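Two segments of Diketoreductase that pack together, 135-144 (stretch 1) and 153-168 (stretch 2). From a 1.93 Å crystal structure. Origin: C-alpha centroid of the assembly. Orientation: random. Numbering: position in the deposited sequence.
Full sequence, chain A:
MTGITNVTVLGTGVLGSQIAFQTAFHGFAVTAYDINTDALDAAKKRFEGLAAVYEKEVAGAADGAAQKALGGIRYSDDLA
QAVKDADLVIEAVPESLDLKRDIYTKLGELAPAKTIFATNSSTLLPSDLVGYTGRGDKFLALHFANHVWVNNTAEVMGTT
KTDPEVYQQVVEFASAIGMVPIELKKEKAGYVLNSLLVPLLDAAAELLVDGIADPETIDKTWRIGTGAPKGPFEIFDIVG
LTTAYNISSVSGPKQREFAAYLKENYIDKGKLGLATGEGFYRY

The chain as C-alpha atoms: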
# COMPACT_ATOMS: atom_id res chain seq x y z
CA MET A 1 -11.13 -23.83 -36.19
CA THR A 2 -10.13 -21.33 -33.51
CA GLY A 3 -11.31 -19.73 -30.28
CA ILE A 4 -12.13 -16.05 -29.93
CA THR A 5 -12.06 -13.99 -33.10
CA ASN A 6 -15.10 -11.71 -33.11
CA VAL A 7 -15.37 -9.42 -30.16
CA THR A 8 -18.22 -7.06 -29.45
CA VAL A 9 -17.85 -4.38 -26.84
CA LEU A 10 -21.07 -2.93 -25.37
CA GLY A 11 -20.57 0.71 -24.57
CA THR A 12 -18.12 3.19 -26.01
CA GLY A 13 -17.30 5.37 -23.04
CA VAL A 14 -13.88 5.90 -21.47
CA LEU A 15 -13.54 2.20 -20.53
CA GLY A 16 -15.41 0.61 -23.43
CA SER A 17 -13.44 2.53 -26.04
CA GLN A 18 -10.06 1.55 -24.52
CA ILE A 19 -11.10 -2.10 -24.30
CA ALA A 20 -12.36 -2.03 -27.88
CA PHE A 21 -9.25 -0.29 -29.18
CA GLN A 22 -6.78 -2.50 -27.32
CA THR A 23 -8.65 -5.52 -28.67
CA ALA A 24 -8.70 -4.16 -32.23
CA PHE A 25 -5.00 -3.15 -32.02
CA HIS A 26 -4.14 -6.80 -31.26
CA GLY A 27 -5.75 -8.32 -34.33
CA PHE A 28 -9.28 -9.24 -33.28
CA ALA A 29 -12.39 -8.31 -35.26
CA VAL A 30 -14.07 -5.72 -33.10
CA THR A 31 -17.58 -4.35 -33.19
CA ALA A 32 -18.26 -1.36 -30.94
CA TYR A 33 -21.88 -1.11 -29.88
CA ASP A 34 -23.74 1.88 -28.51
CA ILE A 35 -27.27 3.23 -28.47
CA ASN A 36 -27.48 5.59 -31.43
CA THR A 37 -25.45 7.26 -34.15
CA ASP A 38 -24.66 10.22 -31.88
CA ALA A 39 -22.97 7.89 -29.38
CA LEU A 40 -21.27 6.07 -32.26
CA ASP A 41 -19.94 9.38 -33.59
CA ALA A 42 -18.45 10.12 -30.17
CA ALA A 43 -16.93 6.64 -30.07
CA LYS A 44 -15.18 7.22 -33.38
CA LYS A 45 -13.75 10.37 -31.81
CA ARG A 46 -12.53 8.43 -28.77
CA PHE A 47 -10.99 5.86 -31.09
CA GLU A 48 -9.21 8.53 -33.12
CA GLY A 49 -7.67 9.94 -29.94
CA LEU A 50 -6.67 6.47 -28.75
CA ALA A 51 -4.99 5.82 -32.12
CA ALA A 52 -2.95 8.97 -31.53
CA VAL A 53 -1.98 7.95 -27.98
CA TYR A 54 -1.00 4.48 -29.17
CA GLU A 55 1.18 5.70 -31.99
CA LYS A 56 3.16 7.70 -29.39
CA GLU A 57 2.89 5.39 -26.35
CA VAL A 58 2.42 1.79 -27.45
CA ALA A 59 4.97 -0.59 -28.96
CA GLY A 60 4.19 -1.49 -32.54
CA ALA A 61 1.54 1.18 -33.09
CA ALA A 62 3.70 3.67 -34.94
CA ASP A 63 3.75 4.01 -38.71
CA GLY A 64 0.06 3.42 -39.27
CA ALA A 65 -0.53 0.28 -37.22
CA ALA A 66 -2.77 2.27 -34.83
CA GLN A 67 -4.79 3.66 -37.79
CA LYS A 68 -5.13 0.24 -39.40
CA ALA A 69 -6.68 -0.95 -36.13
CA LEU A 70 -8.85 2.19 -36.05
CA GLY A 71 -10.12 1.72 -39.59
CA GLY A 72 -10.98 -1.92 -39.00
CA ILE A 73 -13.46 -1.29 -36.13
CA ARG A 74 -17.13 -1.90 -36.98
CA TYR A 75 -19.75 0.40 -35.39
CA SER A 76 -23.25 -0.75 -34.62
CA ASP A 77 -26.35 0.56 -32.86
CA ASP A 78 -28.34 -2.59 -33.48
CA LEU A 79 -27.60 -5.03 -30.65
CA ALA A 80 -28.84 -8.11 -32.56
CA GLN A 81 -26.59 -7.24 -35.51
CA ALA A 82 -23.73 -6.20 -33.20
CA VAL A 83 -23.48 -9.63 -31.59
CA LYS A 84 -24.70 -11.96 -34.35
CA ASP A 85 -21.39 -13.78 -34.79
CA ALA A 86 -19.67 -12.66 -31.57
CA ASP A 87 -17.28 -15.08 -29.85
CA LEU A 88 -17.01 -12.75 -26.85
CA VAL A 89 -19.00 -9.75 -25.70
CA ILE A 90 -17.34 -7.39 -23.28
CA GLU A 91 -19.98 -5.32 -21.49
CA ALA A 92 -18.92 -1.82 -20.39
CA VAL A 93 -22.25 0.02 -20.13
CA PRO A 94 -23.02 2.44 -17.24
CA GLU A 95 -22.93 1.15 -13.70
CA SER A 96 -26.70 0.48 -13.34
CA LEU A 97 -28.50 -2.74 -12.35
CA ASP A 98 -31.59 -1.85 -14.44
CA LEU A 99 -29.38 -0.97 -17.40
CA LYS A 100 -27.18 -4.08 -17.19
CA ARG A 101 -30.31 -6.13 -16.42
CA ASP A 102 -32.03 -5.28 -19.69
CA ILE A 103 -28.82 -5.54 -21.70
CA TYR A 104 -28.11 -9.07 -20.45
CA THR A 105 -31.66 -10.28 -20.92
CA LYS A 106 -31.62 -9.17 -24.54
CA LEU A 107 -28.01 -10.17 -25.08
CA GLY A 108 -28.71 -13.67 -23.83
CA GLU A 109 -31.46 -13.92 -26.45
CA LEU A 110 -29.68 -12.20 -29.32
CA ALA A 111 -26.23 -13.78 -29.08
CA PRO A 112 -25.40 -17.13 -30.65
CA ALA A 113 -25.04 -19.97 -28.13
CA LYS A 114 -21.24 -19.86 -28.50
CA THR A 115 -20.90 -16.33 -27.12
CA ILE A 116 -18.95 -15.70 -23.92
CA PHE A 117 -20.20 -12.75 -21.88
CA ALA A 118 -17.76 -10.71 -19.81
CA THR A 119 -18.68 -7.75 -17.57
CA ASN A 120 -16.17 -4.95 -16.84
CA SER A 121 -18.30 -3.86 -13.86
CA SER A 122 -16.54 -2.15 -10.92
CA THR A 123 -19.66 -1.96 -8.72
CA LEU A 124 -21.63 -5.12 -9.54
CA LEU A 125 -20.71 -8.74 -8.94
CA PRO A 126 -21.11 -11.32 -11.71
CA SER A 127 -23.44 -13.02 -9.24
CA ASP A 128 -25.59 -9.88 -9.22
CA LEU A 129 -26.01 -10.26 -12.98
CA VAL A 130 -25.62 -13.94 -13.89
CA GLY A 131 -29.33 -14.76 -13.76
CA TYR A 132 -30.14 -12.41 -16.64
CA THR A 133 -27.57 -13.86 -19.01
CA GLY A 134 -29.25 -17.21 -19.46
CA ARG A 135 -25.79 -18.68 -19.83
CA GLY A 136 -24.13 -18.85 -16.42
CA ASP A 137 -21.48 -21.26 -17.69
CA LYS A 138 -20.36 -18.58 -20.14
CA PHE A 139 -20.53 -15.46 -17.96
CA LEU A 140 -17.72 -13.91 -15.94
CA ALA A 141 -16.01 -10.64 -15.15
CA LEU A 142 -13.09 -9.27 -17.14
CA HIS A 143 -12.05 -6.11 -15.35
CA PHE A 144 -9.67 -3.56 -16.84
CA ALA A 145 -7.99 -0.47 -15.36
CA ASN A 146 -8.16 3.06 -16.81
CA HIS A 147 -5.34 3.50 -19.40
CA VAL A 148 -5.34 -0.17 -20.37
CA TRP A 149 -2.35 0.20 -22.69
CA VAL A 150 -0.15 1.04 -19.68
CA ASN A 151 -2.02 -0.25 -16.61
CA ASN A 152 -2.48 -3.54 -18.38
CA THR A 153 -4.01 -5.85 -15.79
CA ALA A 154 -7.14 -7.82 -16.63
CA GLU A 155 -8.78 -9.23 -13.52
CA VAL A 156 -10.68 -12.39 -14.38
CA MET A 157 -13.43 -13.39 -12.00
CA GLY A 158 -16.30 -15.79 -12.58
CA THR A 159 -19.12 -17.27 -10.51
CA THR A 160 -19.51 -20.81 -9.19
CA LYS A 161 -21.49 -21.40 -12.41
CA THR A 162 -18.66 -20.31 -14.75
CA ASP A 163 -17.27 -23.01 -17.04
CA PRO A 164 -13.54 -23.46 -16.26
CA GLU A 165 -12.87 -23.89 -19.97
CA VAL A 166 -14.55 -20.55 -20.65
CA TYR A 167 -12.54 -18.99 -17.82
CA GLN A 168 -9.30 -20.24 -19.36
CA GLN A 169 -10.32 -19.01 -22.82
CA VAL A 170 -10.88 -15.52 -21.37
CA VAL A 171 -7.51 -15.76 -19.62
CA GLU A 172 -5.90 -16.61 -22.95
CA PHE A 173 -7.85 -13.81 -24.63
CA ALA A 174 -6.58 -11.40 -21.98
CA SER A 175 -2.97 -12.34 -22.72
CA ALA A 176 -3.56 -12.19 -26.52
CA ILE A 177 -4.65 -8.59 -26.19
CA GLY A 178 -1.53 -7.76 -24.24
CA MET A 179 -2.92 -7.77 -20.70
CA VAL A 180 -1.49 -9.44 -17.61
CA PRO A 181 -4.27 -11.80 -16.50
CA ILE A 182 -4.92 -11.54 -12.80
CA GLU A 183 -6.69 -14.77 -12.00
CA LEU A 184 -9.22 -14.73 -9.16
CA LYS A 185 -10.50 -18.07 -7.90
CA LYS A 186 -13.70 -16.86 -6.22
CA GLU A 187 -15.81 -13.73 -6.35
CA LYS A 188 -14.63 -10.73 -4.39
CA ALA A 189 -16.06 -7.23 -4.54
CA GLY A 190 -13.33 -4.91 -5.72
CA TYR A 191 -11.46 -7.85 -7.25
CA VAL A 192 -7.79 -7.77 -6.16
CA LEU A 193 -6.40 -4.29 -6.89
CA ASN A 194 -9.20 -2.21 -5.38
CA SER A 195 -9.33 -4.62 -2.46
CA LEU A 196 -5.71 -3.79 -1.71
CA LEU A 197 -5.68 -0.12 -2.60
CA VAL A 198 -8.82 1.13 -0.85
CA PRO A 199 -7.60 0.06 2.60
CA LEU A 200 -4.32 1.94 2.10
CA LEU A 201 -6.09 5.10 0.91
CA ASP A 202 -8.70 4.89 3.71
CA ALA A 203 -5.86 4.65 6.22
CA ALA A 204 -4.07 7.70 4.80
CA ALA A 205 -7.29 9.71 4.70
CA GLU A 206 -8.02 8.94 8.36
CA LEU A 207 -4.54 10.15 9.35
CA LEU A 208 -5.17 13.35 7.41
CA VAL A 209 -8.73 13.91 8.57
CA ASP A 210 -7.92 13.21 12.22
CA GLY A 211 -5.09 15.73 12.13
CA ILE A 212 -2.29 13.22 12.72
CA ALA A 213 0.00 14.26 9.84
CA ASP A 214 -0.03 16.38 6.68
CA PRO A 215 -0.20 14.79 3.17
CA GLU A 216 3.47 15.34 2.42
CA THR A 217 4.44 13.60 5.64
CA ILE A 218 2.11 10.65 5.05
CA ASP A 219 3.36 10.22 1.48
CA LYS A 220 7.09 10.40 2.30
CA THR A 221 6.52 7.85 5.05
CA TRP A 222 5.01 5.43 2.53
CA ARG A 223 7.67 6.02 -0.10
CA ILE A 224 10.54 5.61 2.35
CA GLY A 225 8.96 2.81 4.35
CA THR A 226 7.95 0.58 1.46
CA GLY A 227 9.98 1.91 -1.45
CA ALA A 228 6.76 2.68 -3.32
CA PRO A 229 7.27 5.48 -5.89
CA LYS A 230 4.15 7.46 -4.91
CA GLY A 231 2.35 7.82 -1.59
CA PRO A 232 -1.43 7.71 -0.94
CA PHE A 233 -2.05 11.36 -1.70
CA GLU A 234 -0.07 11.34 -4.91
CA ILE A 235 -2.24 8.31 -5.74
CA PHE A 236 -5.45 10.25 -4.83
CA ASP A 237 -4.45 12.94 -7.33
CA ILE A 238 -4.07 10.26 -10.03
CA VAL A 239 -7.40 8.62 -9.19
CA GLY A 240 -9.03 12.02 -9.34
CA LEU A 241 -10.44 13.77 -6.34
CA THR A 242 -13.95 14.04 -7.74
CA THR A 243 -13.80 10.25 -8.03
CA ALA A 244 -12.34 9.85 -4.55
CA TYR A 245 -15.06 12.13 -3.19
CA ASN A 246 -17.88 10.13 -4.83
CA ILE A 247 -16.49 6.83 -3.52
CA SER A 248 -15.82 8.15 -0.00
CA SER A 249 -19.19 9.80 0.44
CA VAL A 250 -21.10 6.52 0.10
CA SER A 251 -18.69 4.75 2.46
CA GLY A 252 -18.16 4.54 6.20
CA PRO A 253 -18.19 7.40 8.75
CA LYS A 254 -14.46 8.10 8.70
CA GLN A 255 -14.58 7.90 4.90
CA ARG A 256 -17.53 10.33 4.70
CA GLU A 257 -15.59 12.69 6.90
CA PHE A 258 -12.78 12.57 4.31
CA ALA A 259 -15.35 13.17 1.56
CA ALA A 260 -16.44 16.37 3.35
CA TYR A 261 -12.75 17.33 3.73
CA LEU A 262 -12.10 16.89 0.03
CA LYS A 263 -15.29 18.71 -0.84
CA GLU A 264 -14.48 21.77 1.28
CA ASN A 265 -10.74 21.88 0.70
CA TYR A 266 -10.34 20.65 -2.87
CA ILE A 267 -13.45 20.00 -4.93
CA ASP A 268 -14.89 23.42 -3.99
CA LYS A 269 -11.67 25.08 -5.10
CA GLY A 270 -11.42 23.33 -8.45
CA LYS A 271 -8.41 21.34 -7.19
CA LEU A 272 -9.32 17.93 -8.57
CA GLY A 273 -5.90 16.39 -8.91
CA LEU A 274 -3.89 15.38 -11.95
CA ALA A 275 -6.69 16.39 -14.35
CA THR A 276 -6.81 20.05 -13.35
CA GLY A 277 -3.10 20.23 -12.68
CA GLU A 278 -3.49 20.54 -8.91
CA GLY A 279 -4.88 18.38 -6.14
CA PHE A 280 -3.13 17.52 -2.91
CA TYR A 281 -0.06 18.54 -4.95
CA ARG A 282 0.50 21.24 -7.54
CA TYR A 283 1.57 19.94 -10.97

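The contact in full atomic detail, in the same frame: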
# COMPACT_ATOMS: atom_id res chain seq x y z
N ARG A 135 -26.92 -17.80 -19.59
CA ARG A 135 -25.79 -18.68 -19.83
C ARG A 135 -24.73 -18.53 -18.74
O ARG A 135 -23.63 -18.03 -19.00
CB ARG A 135 -25.21 -18.46 -21.23
CG ARG A 135 -24.70 -17.06 -21.53
CD ARG A 135 -24.24 -16.96 -23.00
NE ARG A 135 -25.38 -16.97 -23.92
CZ ARG A 135 -25.30 -16.91 -25.25
NH1 ARG A 135 -24.11 -16.85 -25.83
NH2 ARG A 135 -26.40 -16.92 -25.99
N GLY A 136 -25.06 -18.96 -17.53
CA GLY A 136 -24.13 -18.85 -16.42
C GLY A 136 -22.79 -19.52 -16.62
O GLY A 136 -21.79 -19.11 -16.02
N ASP A 137 -22.74 -20.56 -17.45
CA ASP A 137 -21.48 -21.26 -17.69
C ASP A 137 -20.56 -20.43 -18.59
O ASP A 137 -19.37 -20.74 -18.72
CB ASP A 137 -21.73 -22.63 -18.34
CG ASP A 137 -22.50 -22.53 -19.64
OD1 ASP A 137 -23.61 -21.95 -19.63
OD2 ASP A 137 -21.98 -23.00 -20.67
N LYS A 138 -21.11 -19.38 -19.19
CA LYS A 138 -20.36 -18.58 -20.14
C LYS A 138 -20.29 -17.11 -19.74
O LYS A 138 -20.04 -16.25 -20.58
CB LYS A 138 -20.98 -18.69 -21.54
CG LYS A 138 -20.87 -20.07 -22.18
CD LYS A 138 -21.53 -20.08 -23.55
CE LYS A 138 -21.29 -21.38 -24.29
NZ LYS A 138 -19.86 -21.56 -24.65
N PHE A 139 -20.54 -16.82 -18.46
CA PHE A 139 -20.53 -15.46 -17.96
C PHE A 139 -19.47 -15.30 -16.88
O PHE A 139 -19.35 -16.13 -15.98
CB PHE A 139 -21.90 -15.08 -17.40
CG PHE A 139 -21.98 -13.69 -16.87
CD1 PHE A 139 -22.32 -13.45 -15.55
CD2 PHE A 139 -21.70 -12.61 -17.71
CE1 PHE A 139 -22.40 -12.15 -15.05
CE2 PHE A 139 -21.77 -11.31 -17.23
CZ PHE A 139 -22.12 -11.08 -15.89
N LEU A 140 -18.68 -14.24 -16.98
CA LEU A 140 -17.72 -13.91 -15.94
C LEU A 140 -17.38 -12.43 -15.98
O LEU A 140 -17.95 -11.67 -16.77
CB LEU A 140 -16.46 -14.78 -16.05
CG LEU A 140 -15.82 -14.95 -17.43
CD1 LEU A 140 -15.43 -13.61 -18.04
CD2 LEU A 140 -14.62 -15.88 -17.35
N ALA A 141 -16.47 -12.02 -15.12
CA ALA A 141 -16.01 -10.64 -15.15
C ALA A 141 -14.63 -10.60 -15.75
O ALA A 141 -13.81 -11.48 -15.47
CB ALA A 141 -16.00 -10.04 -13.75
N LEU A 142 -14.40 -9.60 -16.60
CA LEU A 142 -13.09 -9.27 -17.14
C LEU A 142 -12.92 -7.78 -16.90
O LEU A 142 -13.51 -6.96 -17.60
CB LEU A 142 -13.04 -9.58 -18.64
CG LEU A 142 -11.66 -9.42 -19.30
CD1 LEU A 142 -10.72 -10.45 -18.68
CD2 LEU A 142 -11.77 -9.62 -20.80
N HIS A 143 -12.11 -7.45 -15.91
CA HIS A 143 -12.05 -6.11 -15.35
C HIS A 143 -10.72 -5.47 -15.70
O HIS A 143 -9.66 -5.99 -15.36
CB HIS A 143 -12.24 -6.18 -13.84
CG HIS A 143 -12.32 -4.84 -13.17
ND1 HIS A 143 -11.39 -4.42 -12.25
CD2 HIS A 143 -13.21 -3.82 -13.30
CE1 HIS A 143 -11.71 -3.20 -11.83
NE2 HIS A 143 -12.81 -2.82 -12.46
N PHE A 144 -10.82 -4.34 -16.39
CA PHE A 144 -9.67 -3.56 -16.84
C PHE A 144 -9.45 -2.34 -15.94
O PHE A 144 -10.31 -1.98 -15.13
CB PHE A 144 -9.95 -3.05 -18.26
CG PHE A 144 -10.10 -4.15 -19.27
CD1 PHE A 144 -11.28 -4.87 -19.36
CD2 PHE A 144 -9.05 -4.46 -20.12
CE1 PHE A 144 -11.41 -5.89 -20.31
CE2 PHE A 144 -9.17 -5.47 -21.06
CZ PHE A 144 -10.35 -6.19 -21.15
N THR A 153 -3.45 -4.67 -16.45
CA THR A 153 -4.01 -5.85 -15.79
C THR A 153 -5.42 -6.12 -16.28
O THR A 153 -6.16 -5.19 -16.63
CB THR A 153 -4.03 -5.70 -14.27
OG1 THR A 153 -4.76 -4.52 -13.91
CG2 THR A 153 -2.62 -5.63 -13.72
N ALA A 154 -5.77 -7.40 -16.34
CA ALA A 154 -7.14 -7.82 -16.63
C ALA A 154 -7.51 -8.83 -15.55
O ALA A 154 -7.03 -9.96 -15.54
CB ALA A 154 -7.25 -8.44 -18.02
N GLU A 155 -8.33 -8.39 -14.61
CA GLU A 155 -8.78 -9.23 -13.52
C GLU A 155 -9.94 -10.10 -13.94
O GLU A 155 -11.01 -9.58 -14.28
CB GLU A 155 -9.18 -8.38 -12.32
CG GLU A 155 -7.97 -7.68 -11.71
CD GLU A 155 -8.33 -6.65 -10.64
OE1 GLU A 155 -9.16 -5.76 -10.91
OE2 GLU A 155 -7.78 -6.74 -9.52
N VAL A 156 -9.71 -11.40 -13.92
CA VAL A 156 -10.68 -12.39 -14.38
C VAL A 156 -11.37 -13.01 -13.19
O VAL A 156 -10.72 -13.54 -12.29
CB VAL A 156 -10.00 -13.51 -15.19
CG1 VAL A 156 -11.05 -14.51 -15.70
CG2 VAL A 156 -9.21 -12.92 -16.36
N MET A 157 -12.69 -12.94 -13.17
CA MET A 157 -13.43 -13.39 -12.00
C MET A 157 -14.80 -13.91 -12.41
O MET A 157 -15.65 -13.14 -12.87
CB MET A 157 -13.58 -12.20 -11.04
CG MET A 157 -14.15 -12.51 -9.68
SD MET A 157 -14.27 -11.02 -8.67
CE MET A 157 -15.76 -10.30 -9.35
N GLY A 158 -15.01 -15.21 -12.25
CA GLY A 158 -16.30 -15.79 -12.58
C GLY A 158 -17.18 -16.09 -11.38
O GLY A 158 -16.87 -15.67 -10.25
N THR A 159 -18.28 -16.80 -11.61
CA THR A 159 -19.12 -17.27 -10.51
C THR A 159 -18.88 -18.76 -10.35
O THR A 159 -18.09 -19.36 -11.09
CB THR A 159 -20.63 -17.09 -10.82
OG1 THR A 159 -20.99 -17.97 -11.88
CG2 THR A 159 -20.93 -15.66 -11.23
N THR A 160 -19.55 -19.37 -9.38
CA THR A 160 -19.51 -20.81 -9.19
C THR A 160 -20.06 -21.53 -10.43
O THR A 160 -19.74 -22.69 -10.68
CB THR A 160 -20.35 -21.21 -7.96
OG1 THR A 160 -21.69 -20.73 -8.12
CG2 THR A 160 -19.76 -20.62 -6.70
N LYS A 161 -20.86 -20.82 -11.22
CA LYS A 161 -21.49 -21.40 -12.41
C LYS A 161 -20.57 -21.34 -13.64
O LYS A 161 -20.81 -22.04 -14.62
CB LYS A 161 -22.80 -20.66 -12.73
CG LYS A 161 -23.74 -20.55 -11.54
CD LYS A 161 -24.91 -19.62 -11.84
CE LYS A 161 -25.81 -19.47 -10.62
NZ LYS A 161 -26.97 -18.56 -10.87
N THR A 162 -19.53 -20.51 -13.59
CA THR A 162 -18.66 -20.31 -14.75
C THR A 162 -17.95 -21.59 -15.18
O THR A 162 -17.36 -22.28 -14.35
CB THR A 162 -17.58 -19.23 -14.52
OG1 THR A 162 -18.20 -17.98 -14.21
CG2 THR A 162 -16.73 -19.06 -15.76
N ASP A 163 -17.98 -21.87 -16.47
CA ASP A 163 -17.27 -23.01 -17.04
C ASP A 163 -15.77 -22.74 -17.02
O ASP A 163 -15.29 -21.78 -17.62
CB ASP A 163 -17.76 -23.26 -18.48
CG ASP A 163 -17.07 -24.45 -19.15
OD1 ASP A 163 -16.02 -24.92 -18.67
OD2 ASP A 163 -17.60 -24.93 -20.17
N PRO A 164 -14.99 -23.61 -16.35
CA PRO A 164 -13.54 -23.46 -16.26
C PRO A 164 -12.88 -23.28 -17.61
O PRO A 164 -11.90 -22.54 -17.73
CB PRO A 164 -13.09 -24.76 -15.60
CG PRO A 164 -14.27 -25.21 -14.83
CD PRO A 164 -15.45 -24.83 -15.66
N GLU A 165 -13.40 -23.97 -18.62
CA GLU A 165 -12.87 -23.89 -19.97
C GLU A 165 -13.06 -22.50 -20.57
O GLU A 165 -12.20 -21.99 -21.29
CB GLU A 165 -13.53 -24.96 -20.86
CG GLU A 165 -13.25 -24.81 -22.35
CD GLU A 165 -11.78 -24.84 -22.71
OE1 GLU A 165 -10.93 -24.94 -21.79
OE2 GLU A 165 -11.46 -24.75 -23.91
N VAL A 166 -14.22 -21.91 -20.27
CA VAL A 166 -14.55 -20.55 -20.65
C VAL A 166 -13.60 -19.60 -19.94
O VAL A 166 -13.00 -18.72 -20.56
CB VAL A 166 -16.00 -20.20 -20.28
CG1 VAL A 166 -16.25 -18.70 -20.40
CG2 VAL A 166 -16.95 -20.94 -21.19
N TYR A 167 -13.46 -19.79 -18.63
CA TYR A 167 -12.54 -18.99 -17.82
C TYR A 167 -11.15 -19.00 -18.45
O TYR A 167 -10.56 -17.94 -18.64
CB TYR A 167 -12.49 -19.55 -16.40
CG TYR A 167 -11.69 -18.74 -15.41
CD1 TYR A 167 -12.34 -17.99 -14.42
CD2 TYR A 167 -10.30 -18.72 -15.44
CE1 TYR A 167 -11.61 -17.24 -13.48
CE2 TYR A 167 -9.56 -17.96 -14.50
CZ TYR A 167 -10.23 -17.23 -13.53
OH TYR A 167 -9.52 -16.49 -12.61
N GLN A 168 -10.63 -20.17 -18.78
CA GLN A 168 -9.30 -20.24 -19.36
C GLN A 168 -9.24 -19.58 -20.74
O GLN A 168 -8.22 -18.98 -21.10
CB GLN A 168 -8.77 -21.68 -19.44
CG GLN A 168 -7.36 -21.76 -19.98
CD GLN A 168 -6.31 -21.19 -19.04
OE1 GLN A 168 -6.58 -20.91 -17.86
NE2 GLN A 168 -5.10 -20.99 -19.55
O HOH W 1 -21.31 -17.05 -14.35
O HOH W 2 -7.65 -4.67 -13.84

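The two stretches form an antiparallel strand pair, held by backbone hydrogen bonds and one buried His–Glu side-chain bond, and extended at one end by a turn and the first residues of a helix that fold back over the start of stretch 1. The strands around 139-144 and 153-158 run at 161° to each other, with axes approaching to 4.5 Å, and the contact buries 842 Å² in all.

Two hydrogen-bonded pairs set the register. At the first, Ala141 N donates to Met157 O (2.6 Å) and Met157 N returns a bond to Ala141 O (2.9 Å); at the second, His143 N donates to Glu155 O (2.9 Å) and Glu155 N to His143 O (2.8 Å). Between them lies the non-hydrogen-bonded pair Leu142 and Val156, whose CA atoms are 4.8 Å apart. Here the alpha hydrogens turn inward, so Val156 CA approaches Ala141 O (3.4 Å) and Leu142 CA approaches Glu155 O (3.5 Å) in CA-H...O contacts.

Side chains alternate between the two faces of the sheet. On the face shared with His143 and Glu155, Ala141 CB packs against Met157 CB (4.2 Å). Beside them, His143 ND1 donates to Glu155 OE1 (2.9 Å, 166° at the hydrogen). The carboxylate oxygen lies at the edge of the imidazole, near its plane, where the ring nitrogen's N-H points; this directional bond satisfies two polar groups in a buried setting. His143 NE2 and Glu155 OE2 bond elsewhere in the structure.

The face of Leu140, Leu142, Ala154 and Val156 is apolar. Leu142 CD1 rests on Val156 CG2 (3.7 Å) and Ala154 CB (4.1 Å), while Leu140 CD2 reaches Val156 CG1 (4.2 Å) and Tyr167 CD1 (4.3 Å), linking the sheet to the helix. Opposite Leu140 lies Gly158, Leu140 CB being 3.6 Å from Gly158 CA. A CB on Gly158 would lie 2.4 Å from Thr162 OG1, too close to fit.

That hydroxyl is a hub of the turn. The type I turn from Thr159 to Thr162 is closed by Thr162 N bonding to Thr159 O (3.1 Å). Thr162 OG1 accepts from Thr159 N (2.9 Å) and donates to Phe139 O (2.8 Å), tying the turn to the other stretch. Water 1 bridges the same junction: it donates to Gly136 O and Phe139 O and accepts from Thr159 OG1, each at 2.7 Å.

Further along, Asp163 N donates to Asp137 O (2.9 Å), and Asp137 CA makes a CA-H...O contact with Lys161 O (3.2 Å). Asp163 sits at the N-cap, its OD1 accepting from Glu165 N (2.8 Å), so one residue anchors to stretch 1 through its backbone and caps the helix through its side chain. Val166, in the first turn of that helix, points toward stretch 1 and places CG2 3.5 Å from Asp137 O and CG1 4.1 Å from Lys138 CA, covering the backbone there with a hydrophobic side chain.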